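Local coordinates for aminopeptidase N family protein (Idiomarina loihiensis L2TR, PDB 4FGM), which probably acts as a zinc-dependent aminopeptidase of the M61 family, removing residues from the N-terminal ends of peptides, at residues A3-P8 with E124-A129. Numbering follows the deposited sequence.
Sequences AYDITP and ELHLHA
Asp5 OD2 accepts a short, almost linear hydrogen bond from His128 NE2, 2.6 Å away, through its anti lone pair. OD2 lies in the plane of the imidazole, and carboxylate and ring are nearly coplanar, 17° apart. Asp5 CG stands anti to the carbonyl carbon (chi1 -84°), on the side of the backbone N, and OD2 meets the ring of His128, just past the end of strand 123-127. It also meets His126: OD2 lies 3.4 Å from His126 CB, and OD1 approaches CD2 of that ring. A nearby carboxylate would be expected to favour protonation of His128. Thr7 OG1 packs against His128 CB at 3.2 Å.

Beneath these side chains the two backbones run parallel. Tyr4 N donates to Glu124 O, Tyr4 O receives His126 N, Ile6 N donates to His126 O (3.0 Å), and Ile6 O receives His128 N (2.9 Å), so Tyr4 and Ile6 each donate and accept one bond across the pair, the last reaching just past the end of strand 123-127. On the opposite face Tyr4, Ile6, Leu125 and Leu127 are buried; Ile6 CD1 meets Leu125 CD1 at 4.0 Å, while Leu127 CD2 comes against Ile6 CG2.

This parallel pair belongs to the beta-rich M61 N-terminal domain, away from the zinc site. Strand 15-22 pairs antiparallel with strand 2-10, strand 153-157 flanks 123-127 likewise, and helices 108-111 and 160-163 pack against the apolar face, where Tyr4 OH bonds to Leu113 O.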
ATOM      1  N   ALA A   3     -25.628  -2.611 -18.001  1.00 42.91           N
ATOM      2  CA  ALA A   3     -25.842  -1.263 -17.473  1.00 38.68           C
ATOM      3  C   ALA A   3     -25.986  -1.216 -15.956  1.00 41.76           C
ATOM      4  O   ALA A   3     -26.733  -1.996 -15.360  1.00 43.01           O
ATOM      5  CB  ALA A   3     -27.068  -0.638 -18.134  1.00 38.45           C
ATOM      6  N   TYR A   4     -25.266  -0.287 -15.339  1.00 44.35           N
ATOM      7  CA  TYR A   4     -25.300  -0.125 -13.891  1.00 39.46           C
ATOM      8  C   TYR A   4     -25.767   1.275 -13.512  1.00 39.23           C
ATOM      9  O   TYR A   4     -25.240   2.261 -14.012  1.00 39.46           O
ATOM     10  CB  TYR A   4     -23.901  -0.350 -13.305  1.00 39.53           C
ATOM     11  CG  TYR A   4     -23.369  -1.756 -13.451  1.00 42.73           C
ATOM     12  CD1 TYR A   4     -23.655  -2.732 -12.504  1.00 40.64           C
ATOM     13  CD2 TYR A   4     -22.570  -2.108 -14.532  1.00 40.33           C
ATOM     14  CE1 TYR A   4     -23.153  -4.023 -12.626  1.00 42.67           C
ATOM     15  CE2 TYR A   4     -22.066  -3.398 -14.664  1.00 42.11           C
ATOM     16  CZ  TYR A   4     -22.361  -4.350 -13.709  1.00 42.36           C
ATOM     17  OH  TYR A   4     -21.875  -5.631 -13.842  1.00 42.37           O
ATOM     18  N   ASP A   5     -26.763   1.359 -12.640  1.00 39.57           N
ATOM     19  CA  ASP A   5     -27.247   2.653 -12.167  1.00 46.58           C
ATOM     20  C   ASP A   5     -26.949   2.755 -10.684  1.00 46.57           C
ATOM     21  O   ASP A   5     -27.391   1.912  -9.899  1.00 47.16           O
ATOM     22  CB  ASP A   5     -28.750   2.812 -12.389  1.00 40.42           C
ATOM     23  CG  ASP A   5     -29.075   3.279 -13.778  1.00 42.60           C
ATOM     24  OD1 ASP A   5     -29.279   2.416 -14.661  1.00 45.55           O
ATOM     25  OD2 ASP A   5     -29.105   4.512 -13.990  1.00 46.16           O
ATOM     26  N   ILE A   6     -26.190   3.777 -10.302  1.00 41.94           N
ATOM     27  CA  ILE A   6     -25.843   3.968  -8.899  1.00 39.81           C
ATOM     28  C   ILE A   6     -26.289   5.317  -8.366  1.00 38.12           C
ATOM     29  O   ILE A   6     -26.106   6.361  -9.011  1.00 38.13           O
ATOM     30  CB  ILE A   6     -24.319   3.847  -8.665  1.00 39.64           C
ATOM     31  CG1 ILE A   6     -23.832   2.450  -9.054  1.00 46.01           C
ATOM     32  CG2 ILE A   6     -24.002   4.105  -7.208  1.00 28.62           C
ATOM     33  CD1 ILE A   6     -22.318   2.309  -9.038  1.00 45.85           C
ATOM     34  N   THR A   7     -26.873   5.288  -7.176  1.00 36.74           N
ATOM     35  CA  THR A   7     -27.325   6.511  -6.540  1.00 40.44           C
ATOM     36  C   THR A   7     -26.993   6.479  -5.056  1.00 40.33           C
ATOM     37  O   THR A   7     -27.286   5.500  -4.373  1.00 38.84           O
ATOM     38  CB  THR A   7     -28.865   6.696  -6.701  1.00 43.38           C
ATOM     39  OG1 THR A   7     -29.211   6.687  -8.092  1.00 45.91           O
ATOM     40  CG2 THR A   7     -29.319   8.008  -6.083  1.00 32.56           C
ATOM     41  N   PRO A   8     -26.334   7.531  -4.547  1.00 43.04           N
ATOM     42  CA  PRO A   8     -25.996   7.581  -3.119  1.00 41.80           C
ATOM     43  C   PRO A   8     -27.326   8.013  -2.504  1.00 44.52           C
ATOM     44  O   PRO A   8     -27.509   9.179  -2.162  1.00 44.83           O
ATOM     45  CB  PRO A   8     -24.952   8.697  -3.045  1.00 39.56           C
ATOM     46  CG  PRO A   8     -24.394   8.763  -4.432  1.00 36.71           C
ATOM     47  CD  PRO A   8     -25.615   8.578  -5.288  1.00 39.38           C
ATOM     48  N   GLU A 124     -21.602  -0.000 -18.669  1.00 42.80           N
ATOM     49  CA  GLU A 124     -21.944   1.406 -18.589  1.00 44.27           C
ATOM     50  C   GLU A 124     -22.347   1.685 -17.156  1.00 41.86           C
ATOM     51  O   GLU A 124     -22.979   0.851 -16.505  1.00 42.09           O
ATOM     52  CB  GLU A 124     -23.085   1.733 -19.550  1.00 42.73           C
ATOM     53  CG  GLU A 124     -22.600   2.277 -20.875  1.00 44.60           C
ATOM     54  CD  GLU A 124     -23.711   2.467 -21.893  1.00 49.36           C
ATOM     55  OE1 GLU A 124     -24.839   2.835 -21.496  1.00 45.87           O
ATOM     56  OE2 GLU A 124     -23.443   2.261 -23.097  1.00 55.76           O
ATOM     57  N   LEU A 125     -21.962   2.848 -16.656  1.00 40.58           N
ATOM     58  CA  LEU A 125     -22.284   3.211 -15.287  1.00 36.03           C
ATOM     59  C   LEU A 125     -22.896   4.602 -15.262  1.00 38.49           C
ATOM     60  O   LEU A 125     -22.294   5.566 -15.720  1.00 38.74           O
ATOM     61  CB  LEU A 125     -21.015   3.154 -14.414  1.00 36.52           C
ATOM     62  CG  LEU A 125     -21.151   3.311 -12.895  1.00 49.63           C
ATOM     63  CD1 LEU A 125     -19.913   2.762 -12.206  1.00 50.41           C
ATOM     64  CD2 LEU A 125     -21.341   4.765 -12.541  1.00 48.42           C
ATOM     65  N   HIS A 126     -24.106   4.691 -14.729  1.00 39.07           N
ATOM     66  CA  HIS A 126     -24.808   5.960 -14.639  1.00 44.28           C
ATOM     67  C   HIS A 126     -24.828   6.382 -13.172  1.00 43.42           C
ATOM     68  O   HIS A 126     -25.539   5.781 -12.367  1.00 48.29           O
ATOM     69  CB  HIS A 126     -26.236   5.788 -15.162  1.00 54.58           C
ATOM     70  CG  HIS A 126     -26.322   4.988 -16.429  1.00 79.24           C
ATOM     71  ND1 HIS A 126     -26.098   5.533 -17.676  1.00 87.08           N
ATOM     72  CD2 HIS A 126     -26.569   3.670 -16.636  1.00 82.89           C
ATOM     73  CE1 HIS A 126     -26.203   4.588 -18.594  1.00 86.79           C
ATOM     74  NE2 HIS A 126     -26.488   3.448 -17.989  1.00 84.19           N
ATOM     75  N   LEU A 127     -24.040   7.399 -12.828  1.00 39.82           N
ATOM     76  CA  LEU A 127     -23.978   7.897 -11.455  1.00 40.49           C
ATOM     77  C   LEU A 127     -24.956   9.053 -11.273  1.00 44.45           C
ATOM     78  O   LEU A 127     -24.756  10.136 -11.829  1.00 40.77           O
ATOM     79  CB  LEU A 127     -22.566   8.390 -11.117  1.00 46.08           C
ATOM     80  CG  LEU A 127     -21.961   8.089  -9.740  1.00 47.01           C
ATOM     81  CD1 LEU A 127     -21.113   9.271  -9.326  1.00 43.02           C
ATOM     82  CD2 LEU A 127     -23.023   7.836  -8.707  1.00 40.26           C
ATOM     83  N   HIS A 128     -25.997   8.820 -10.480  1.00 41.55           N
ATOM     84  CA  HIS A 128     -27.018   9.829 -10.212  1.00 44.28           C
ATOM     85  C   HIS A 128     -26.658  10.619  -8.957  1.00 47.51           C
ATOM     86  O   HIS A 128     -26.132  10.062  -7.985  1.00 46.32           O
ATOM     87  CB  HIS A 128     -28.382   9.148 -10.033  1.00 42.88           C
ATOM     88  CG  HIS A 128     -28.799   8.328 -11.215  1.00 53.35           C
ATOM     89  ND1 HIS A 128     -29.435   8.869 -12.313  1.00 55.93           N
ATOM     90  CD2 HIS A 128     -28.604   7.019 -11.505  1.00 53.77           C
ATOM     91  CE1 HIS A 128     -29.610   7.933 -13.226  1.00 52.24           C
ATOM     92  NE2 HIS A 128     -29.114   6.799 -12.762  1.00 51.33           N
ATOM     93  N   ALA A 129     -26.934  11.921  -8.983  1.00 46.95           N
ATOM     94  CA  ALA A 129     -26.642  12.783  -7.841  1.00 44.03           C
ATOM     95  C   ALA A 129     -27.453  12.354  -6.632  1.00 44.92           C
ATOM     96  O   ALA A 129     -28.582  11.884  -6.755  1.00 39.26           O
ATOM     97  CB  ALA A 129     -26.961  14.238  -8.175  1.00 38.82           C
TER